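Local structure of aspartate-semialdehyde dehydrogenase (Vibrio cholerae, 2R00) at residues E59-D62 and W63-H67; I134-L137 and V138-P142; E213-M216 and V217-Q221. The protein catalyses the NADPH-dependent reductive dephosphorylation of L-aspartyl-4-phosphate to L-aspartate-semialdehyde, a shared step in lysine and methionine biosynthesis. All coordinates share one frame; numbering follows the deposited sequence.

How the contacts relate
Contact 1 belongs to the nucleotide-binding part of the subunit, whereas contacts 2 and 3 lie on two helices packed on the sheet of the dimerisation domain, with their centres about 14 Å apart. Those helices touch: Met136 CE reaches Thr220 OG1 at 3.3 Å and Met216 CE at 3.9 Å. Both border the active site. In contact 2 the side chain of Gln135 lies about 4 Å from that of Cys131, which forms the acyl-thioester intermediate; contact 3 supplies Lys215, predicted to bind phosphate, and Glu219, about 3 Å from the side chain of Arg100, predicted to do the same. Contact 1 is remote, its nearest atoms about 20 Å from contact 2 and 22 Å from contact 3.

Contact 1. Residues E59-D62 and W63-H67; sequences EEFD and WSQVH
Phe61 drives the edge of its ring into the face of the Trp63 indole, a T-shaped pair with planes at 88° and 5.2 Å between the centroids of the phenyl and the six-membered indole ring. The touching atom is Phe61 CD2, which stands 3.7 Å from Trp63 CD2 and above the middle of the indole. Another stretch of the phenyl edge meets Val66, where Phe61 CZ lies 4.2 Å from Val66 CG1. Phe61 holds its CG anti to the backbone N (chi1 -169°), which brings the ring round toward the residues that follow it in the chain.

The next shell is polar and shapes the turn that starts at Asp62. Asp62 OD1 accepts the backbone N-H of Ser64 at 3.1 Å, closing an Asx turn; the nitrogen approaches from well above the carboxylate plane, and the bond is bent. A weak, long bond from Gln65 N to Asp62 O (3.4 Å) and a firmer one from Val66 N to Trp63 O (3.2 Å) draw residues 63-65 into a short 3-10 turn. A water bridges Phe61 O, to which it donates at 2.7 Å, and Trp63 NE1, from which it accepts weakly.

This loop belongs to the Rossmann-type domain, where it joins strand 51-57 to strand 68-71. Phe61 packs on Phe34 and Leu36 of strand 30-37, Trp63 is lodged against Trp81, Ile84 and Ala85 of helix 75-87, and Val66 reaches Asn5 and Ala7 of strand 4-9.

Contact 2. Residues I134-L137 and V138-P142; sequences IQML and VALKP
Met136 and Leu140, one helical turn apart, slant across each other on the same flank of helix 131-147. Met136 runs straight out from the backbone, its CG anti to the backbone N (chi1 -178°), and bends only at its last torsion. The CG, not the sulfur end, makes the closest touch: Met136 CG meets Leu140 CD2 at 3.5 Å, while Met136 SD stands 4.1 Å from that same methyl. Leu140 departs from staggered values in both torsions, and its CB comes within 3.4 Å of Met136 O.

On another flank Val138 sets its CG2 branch beside its own backbone N, which lays that methyl 3.4 Å from Ile134 O. The side chains of Ile134 and Val138 meet more loosely, CG2 to CG2 at 4.5 Å. Between them runs the straightest of the four backbone bonds between the segments, Val138 N to Ile134 O at 3.0 Å with an N-H...O angle of 170°. Ala139 N to Gln135 O is straight but weak, and the next two are more bent: Leu140 N reaches Met136 O at 2.9 Å, and Lys141 N reaches Leu137 O at 3.1 Å. The helix kinks at Pro142, whose nitrogen carries no hydrogen.

Gln135 OE1 is hydrogen-bonded to ND1 of His244, the predicted proton acceptor, and Lys141 NZ forms a salt bridge with Asp145. The helix lies on the sheet of the dimerisation domain: Met136 and Leu140 rest on Ile152 of strand 149-159, Leu140 also on Val248 and Val250 of strand 244-252, and Ala139 on Leu309 and Val311 of strand 306-313.

Contact 3. Residues E213-M216 and V217-Q221; sequences EMKM and VWETQ
Trp218 lies back over Met214, one turn earlier in helix 211-223, an alpha-helix of the dimerisation domain with one flank buried and another at the surface. Trp218 is exposed and marks the solvent side, yet its indole folds down on the helix. Its CG stays beside the backbone N (chi1 -61°), and Met214 O lies over one face of the indole, 3.3 Å from Trp218 CG. Farther out, Met214 CB sits over the six-membered ring, 4.0 Å from its centroid and 16° off the ring normal, a CH-pi contact. Met214, buried and bent at its second and third torsions, curls its tip round so that CE comes 3.8 Å from Trp218 NE1.

Lys215 and Glu219 are only loosely coupled, Lys215 NZ standing 4.3 Å from Glu219 OE2; Lys215 NZ is hydrogen-bonded to Tyr101 OH, while the buried Glu219 is well held, its OE1 accepting from Asn130 N and Thr133 OG1. Glu213, also buried, forms a salt bridge to Arg296 of the second subunit, whose Ile301 packs on Met214 and Val217, so the same turn carries a dimer contact and, in Lys215, a residue predicted to bind phosphate.

The inner flank is tighter. Met216 and Thr220 face helix 131-147 and strand 149-159, touching Ser132 and Ile152 respectively, and the threonine hydroxyl is tied back to its own helix. Met216 O takes two bonds, one from Thr220 N at 2.9 Å and the other from Thr220 OG1 at 2.8 Å, the donors arriving from opposite faces of the carbonyl plane.

Contact 1. Residues E59-D62 and W63-H67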
loop_
_atom_site.group_PDB
_atom_site.type_symbol
_atom_site.label_atom_id
_atom_site.label_comp_id
_atom_site.label_asym_id
_atom_site.label_seq_id
_atom_site.Cartn_x
_atom_site.Cartn_y
_atom_site.Cartn_z
ATOM N N GLU A 59 27.708 -30.024 13.234
ATOM C CA GLU A 59 28.710 -30.153 14.302
ATOM C C GLU A 59 29.842 -31.120 13.952
ATOM O O GLU A 59 30.954 -30.990 14.475
ATOM C CB GLU A 59 28.042 -30.615 15.601
ATOM C CG GLU A 59 26.990 -29.656 16.181
ATOM C CD GLU A 59 27.591 -28.493 16.964
ATOM O OE1 GLU A 59 28.830 -28.442 17.134
ATOM O OE2 GLU A 59 26.813 -27.621 17.413
ATOM N N GLU A 60 29.548 -32.092 13.085
ATOM C CA GLU A 60 30.534 -33.092 12.658
ATOM C C GLU A 60 31.147 -32.816 11.273
ATOM O O GLU A 60 32.073 -33.515 10.848
ATOM C CB GLU A 60 29.921 -34.504 12.697
ATOM C CG GLU A 60 29.299 -34.909 14.046
ATOM C CD GLU A 60 28.639 -36.294 14.016
ATOM O OE1 GLU A 60 28.038 -36.668 12.977
ATOM O OE2 GLU A 60 28.707 -37.013 15.042
ATOM N N PHE A 61 30.658 -31.785 10.584
ATOM C CA PHE A 61 31.034 -31.542 9.194
ATOM C C PHE A 61 32.452 -30.999 9.017
ATOM O O PHE A 61 32.874 -30.096 9.742
ATOM C CB PHE A 61 30.008 -30.621 8.517
ATOM C CG PHE A 61 30.163 -30.528 7.025
ATOM C CD1 PHE A 61 29.958 -31.644 6.214
ATOM C CD2 PHE A 61 30.509 -29.317 6.420
ATOM C CE1 PHE A 61 30.099 -31.559 4.827
ATOM C CE2 PHE A 61 30.645 -29.219 5.039
ATOM C CZ PHE A 61 30.442 -30.343 4.238
ATOM N N ASP A 62 33.170 -31.568 8.050
ATOM C CA ASP A 62 34.478 -31.081 7.615
ATOM C C ASP A 62 34.265 -30.104 6.455
ATOM O O ASP A 62 33.873 -30.505 5.361
ATOM C CB ASP A 62 35.376 -32.267 7.192
ATOM C CG ASP A 62 36.682 -31.829 6.538
ATOM O OD1 ASP A 62 37.092 -30.666 6.716
ATOM O OD2 ASP A 62 37.307 -32.661 5.836
ATOM N N TRP A 63 34.526 -28.822 6.706
ATOM C CA TRP A 63 34.236 -27.758 5.740
ATOM C C TRP A 63 35.239 -27.714 4.587
ATOM O O TRP A 63 34.974 -27.090 3.561
ATOM C CB TRP A 63 34.155 -26.387 6.441
ATOM C CG TRP A 63 32.993 -26.246 7.404
ATOM C CD1 TRP A 63 33.015 -26.453 8.750
ATOM C CD2 TRP A 63 31.647 -25.852 7.081
ATOM N NE1 TRP A 63 31.769 -26.220 9.290
ATOM C CE2 TRP A 63 30.913 -25.846 8.288
ATOM C CE3 TRP A 63 30.995 -25.495 5.891
ATOM C CZ2 TRP A 63 29.550 -25.501 8.340
ATOM C CZ3 TRP A 63 29.634 -25.156 5.944
ATOM C CH2 TRP A 63 28.934 -25.158 7.162
ATOM N N SER A 64 36.382 -28.384 4.759
ATOM C CA SER A 64 37.410 -28.500 3.712
ATOM C C SER A 64 36.898 -29.187 2.457
ATOM O O SER A 64 37.500 -29.076 1.383
ATOM C CB SER A 64 38.631 -29.255 4.242
ATOM O OG SER A 64 39.355 -28.437 5.149
ATOM N N GLN A 65 35.786 -29.895 2.601
ATOM C CA GLN A 65 35.140 -30.586 1.484
ATOM C C GLN A 65 34.506 -29.662 0.439
ATOM O O GLN A 65 34.285 -30.085 -0.695
ATOM C CB GLN A 65 34.074 -31.546 2.009
ATOM C CG GLN A 65 34.629 -32.684 2.844
ATOM C CD GLN A 65 33.545 -33.539 3.445
ATOM O OE1 GLN A 65 32.889 -33.149 4.414
ATOM N NE2 GLN A 65 33.350 -34.723 2.880
ATOM N N VAL A 66 34.209 -28.415 0.807
ATOM C CA VAL A 66 33.395 -27.556 -0.074
ATOM C C VAL A 66 34.065 -26.255 -0.496
ATOM O O VAL A 66 34.920 -25.719 0.218
ATOM C CB VAL A 66 31.976 -27.264 0.509
ATOM C CG1 VAL A 66 31.133 -28.530 0.534
ATOM C CG2 VAL A 66 32.055 -26.679 1.892
ATOM N N HIS A 67 33.658 -25.758 -1.663
ATOM C CA HIS A 67 34.123 -24.480 -2.181
ATOM C C HIS A 67 33.212 -23.339 -1.730
ATOM O O HIS A 67 33.681 -22.244 -1.428
ATOM C CB HIS A 67 34.155 -24.506 -3.707
ATOM C CG HIS A 67 35.114 -25.507 -4.276
ATOM N ND1 HIS A 67 34.733 -26.785 -4.632
ATOM C CD2 HIS A 67 36.435 -25.413 -4.561
ATOM C CE1 HIS A 67 35.781 -27.437 -5.106
ATOM N NE2 HIS A 67 36.826 -26.627 -5.075
HETATM O O HOH W 1 31.784 -28.445 11.529
#

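Contact 2. Residues I134-L137 and V138-P142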
loop_
_atom_site.group_PDB
_atom_site.type_symbol
_atom_site.label_atom_id
_atom_site.label_comp_id
_atom_site.label_asym_id
_atom_site.label_seq_id
_atom_site.Cartn_x
_atom_site.Cartn_y
_atom_site.Cartn_z
ATOM N N ILE A 134 15.665 -7.024 -2.462
ATOM C CA ILE A 134 15.931 -7.639 -3.769
ATOM C C ILE A 134 14.875 -7.207 -4.804
ATOM O O ILE A 134 15.216 -6.636 -5.843
ATOM C CB ILE A 134 15.990 -9.180 -3.677
ATOM C CG1 ILE A 134 17.138 -9.623 -2.758
ATOM C CG2 ILE A 134 16.142 -9.806 -5.090
ATOM C CD1 ILE A 134 17.110 -11.115 -2.398
ATOM N N GLN A 135 13.607 -7.455 -4.493
ATOM C CA GLN A 135 12.471 -7.106 -5.361
ATOM C C GLN A 135 12.555 -5.659 -5.841
ATOM O O GLN A 135 12.485 -5.385 -7.043
ATOM C CB GLN A 135 11.165 -7.224 -4.573
ATOM C CG GLN A 135 10.412 -8.539 -4.625
ATOM C CD GLN A 135 9.227 -8.545 -3.656
ATOM O OE1 GLN A 135 9.225 -9.312 -2.689
ATOM N NE2 GLN A 135 8.227 -7.672 -3.893
ATOM N N MET A 136 12.692 -4.736 -4.886
ATOM C CA MET A 136 12.664 -3.305 -5.174
ATOM C C MET A 136 13.860 -2.868 -6.021
ATOM O O MET A 136 13.714 -2.085 -6.967
ATOM C CB MET A 136 12.601 -2.488 -3.868
ATOM C CG MET A 136 12.513 -0.973 -4.091
ATOM S SD MET A 136 12.375 0.015 -2.587
ATOM C CE MET A 136 14.010 -0.130 -1.877
ATOM N N LEU A 137 15.039 -3.366 -5.666
ATOM C CA LEU A 137 16.279 -2.967 -6.323
ATOM C C LEU A 137 16.384 -3.447 -7.773
ATOM O O LEU A 137 16.918 -2.739 -8.635
ATOM C CB LEU A 137 17.481 -3.441 -5.507
ATOM C CG LEU A 137 17.974 -2.361 -4.538
ATOM C CD1 LEU A 137 18.558 -2.953 -3.322
ATOM C CD2 LEU A 137 19.004 -1.475 -5.211
ATOM N N VAL A 138 15.888 -4.650 -8.035
ATOM C CA VAL A 138 15.780 -5.139 -9.406
ATOM C C VAL A 138 14.903 -4.189 -10.235
ATOM O O VAL A 138 15.304 -3.738 -11.311
ATOM C CB VAL A 138 15.284 -6.596 -9.449
ATOM C CG1 VAL A 138 14.880 -6.992 -10.861
ATOM C CG2 VAL A 138 16.396 -7.537 -8.956
ATOM N N ALA A 139 13.720 -3.869 -9.717
ATOM C CA ALA A 139 12.782 -2.974 -10.399
ATOM C C ALA A 139 13.289 -1.547 -10.598
ATOM O O ALA A 139 12.999 -0.936 -11.618
ATOM C CB ALA A 139 11.423 -2.967 -9.677
ATOM N N LEU A 140 14.035 -1.016 -9.633
ATOM C CA LEU A 140 14.449 0.394 -9.647
ATOM C C LEU A 140 15.738 0.691 -10.404
ATOM O O LEU A 140 15.934 1.806 -10.887
ATOM C CB LEU A 140 14.583 0.923 -8.216
ATOM C CG LEU A 140 13.454 1.764 -7.610
ATOM C CD1 LEU A 140 12.088 1.383 -8.112
ATOM C CD2 LEU A 140 13.507 1.740 -6.088
ATOM N N LYS A 141 16.621 -0.300 -10.484
ATOM C CA LYS A 141 17.934 -0.106 -11.101
ATOM C C LYS A 141 17.915 0.532 -12.506
ATOM O O LYS A 141 18.680 1.477 -12.738
ATOM C CB LYS A 141 18.762 -1.405 -11.073
ATOM C CG LYS A 141 20.237 -1.250 -11.490
ATOM C CD LYS A 141 20.936 -0.100 -10.766
ATOM C CE LYS A 141 22.458 -0.204 -10.888
ATOM N NZ LYS A 141 22.903 -0.650 -12.234
ATOM N N PRO A 142 17.060 0.039 -13.435
ATOM C CA PRO A 142 16.962 0.704 -14.749
ATOM C C PRO A 142 16.557 2.180 -14.672
ATOM O O PRO A 142 17.037 2.987 -15.463
ATOM C CB PRO A 142 15.870 -0.104 -15.472
ATOM C CG PRO A 142 15.879 -1.437 -14.782
ATOM C CD PRO A 142 16.163 -1.128 -13.361
#

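Contact 3. Residues E213-M216 and V217-Q221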
loop_
_atom_site.group_PDB
_atom_site.type_symbol
_atom_site.label_atom_id
_atom_site.label_comp_id
_atom_site.label_asym_id
_atom_site.label_seq_id
_atom_site.Cartn_x
_atom_site.Cartn_y
_atom_site.Cartn_z
ATOM N N GLU A 213 12.282 -1.235 9.146
ATOM C CA GLU A 213 12.235 -0.160 8.151
ATOM C C GLU A 213 13.617 0.446 7.959
ATOM O O GLU A 213 14.050 0.628 6.835
ATOM C CB GLU A 213 11.193 0.911 8.503
ATOM C CG GLU A 213 9.738 0.419 8.352
ATOM C CD GLU A 213 8.694 1.276 9.079
ATOM O OE1 GLU A 213 9.047 2.250 9.784
ATOM O OE2 GLU A 213 7.498 0.970 8.921
ATOM N N MET A 214 14.311 0.750 9.057
ATOM C CA MET A 214 15.672 1.289 8.972
ATOM C C MET A 214 16.607 0.310 8.271
ATOM O O MET A 214 17.506 0.716 7.534
ATOM C CB MET A 214 16.209 1.644 10.367
ATOM C CG MET A 214 15.645 2.946 10.945
ATOM S SD MET A 214 15.521 4.329 9.777
ATOM C CE MET A 214 17.202 4.572 9.156
ATOM N N LYS A 215 16.396 -0.981 8.497
ATOM C CA LYS A 215 17.240 -1.996 7.864
ATOM C C LYS A 215 17.119 -1.965 6.350
ATOM O O LYS A 215 18.110 -2.135 5.650
ATOM C CB LYS A 215 16.945 -3.386 8.421
ATOM C CG LYS A 215 17.691 -3.667 9.720
ATOM C CD LYS A 215 17.059 -4.756 10.563
ATOM C CE LYS A 215 16.342 -5.806 9.736
ATOM N NZ LYS A 215 17.259 -6.741 9.049
ATOM N N MET A 216 15.909 -1.697 5.856
ATOM C CA MET A 216 15.667 -1.532 4.427
ATOM C C MET A 216 16.405 -0.318 3.860
ATOM O O MET A 216 16.989 -0.387 2.778
ATOM C CB MET A 216 14.165 -1.440 4.162
ATOM C CG MET A 216 13.771 -1.443 2.699
ATOM S SD MET A 216 12.062 -2.017 2.414
ATOM C CE MET A 216 12.239 -2.492 0.700
ATOM N N VAL A 217 16.396 0.787 4.603
ATOM C CA VAL A 217 17.156 1.966 4.224
ATOM C C VAL A 217 18.620 1.609 4.038
ATOM O O VAL A 217 19.213 1.921 3.019
ATOM C CB VAL A 217 17.060 3.076 5.303
ATOM C CG1 VAL A 217 17.954 4.255 4.926
ATOM C CG2 VAL A 217 15.618 3.533 5.501
ATOM N N TRP A 218 19.190 0.944 5.039
ATOM C CA TRP A 218 20.615 0.642 5.058
ATOM C C TRP A 218 20.999 -0.360 3.974
ATOM O O TRP A 218 22.038 -0.198 3.320
ATOM C CB TRP A 218 21.041 0.150 6.448
ATOM C CG TRP A 218 20.821 1.179 7.534
ATOM C CD1 TRP A 218 20.930 2.548 7.413
ATOM C CD2 TRP A 218 20.483 0.926 8.905
ATOM N NE1 TRP A 218 20.657 3.154 8.623
ATOM C CE2 TRP A 218 20.396 2.184 9.557
ATOM C CE3 TRP A 218 20.254 -0.242 9.652
ATOM C CZ2 TRP A 218 20.074 2.307 10.911
ATOM C CZ3 TRP A 218 19.928 -0.115 11.010
ATOM C CH2 TRP A 218 19.837 1.150 11.618
ATOM N N GLU A 219 20.162 -1.378 3.771
ATOM C CA GLU A 219 20.357 -2.308 2.650
ATOM C C GLU A 219 20.312 -1.602 1.289
ATOM O O GLU A 219 21.161 -1.842 0.444
ATOM C CB GLU A 219 19.347 -3.462 2.702
ATOM C CG GLU A 219 19.553 -4.414 3.889
ATOM C CD GLU A 219 18.667 -5.655 3.836
ATOM O OE1 GLU A 219 18.416 -6.175 2.735
ATOM O OE2 GLU A 219 18.244 -6.136 4.914
ATOM N N THR A 220 19.322 -0.736 1.090
ATOM C CA THR A 220 19.125 -0.020 -0.180
ATOM C C THR A 220 20.300 0.899 -0.533
ATOM O O THR A 220 20.795 0.891 -1.670
ATOM C CB THR A 220 17.796 0.779 -0.151
ATOM O OG1 THR A 220 16.710 -0.148 -0.043
ATOM C CG2 THR A 220 17.609 1.617 -1.404
ATOM N N GLN A 221 20.746 1.673 0.457
ATOM C CA GLN A 221 21.890 2.574 0.302
ATOM C C GLN A 221 23.204 1.834 0.044
ATOM O O GLN A 221 24.041 2.310 -0.736
ATOM C CB GLN A 221 22.026 3.465 1.539
ATOM C CG GLN A 221 20.918 4.509 1.669
ATOM C CD GLN A 221 21.027 5.331 2.941
ATOM O OE1 GLN A 221 21.660 4.916 3.919
ATOM N NE2 GLN A 221 20.392 6.496 2.942
#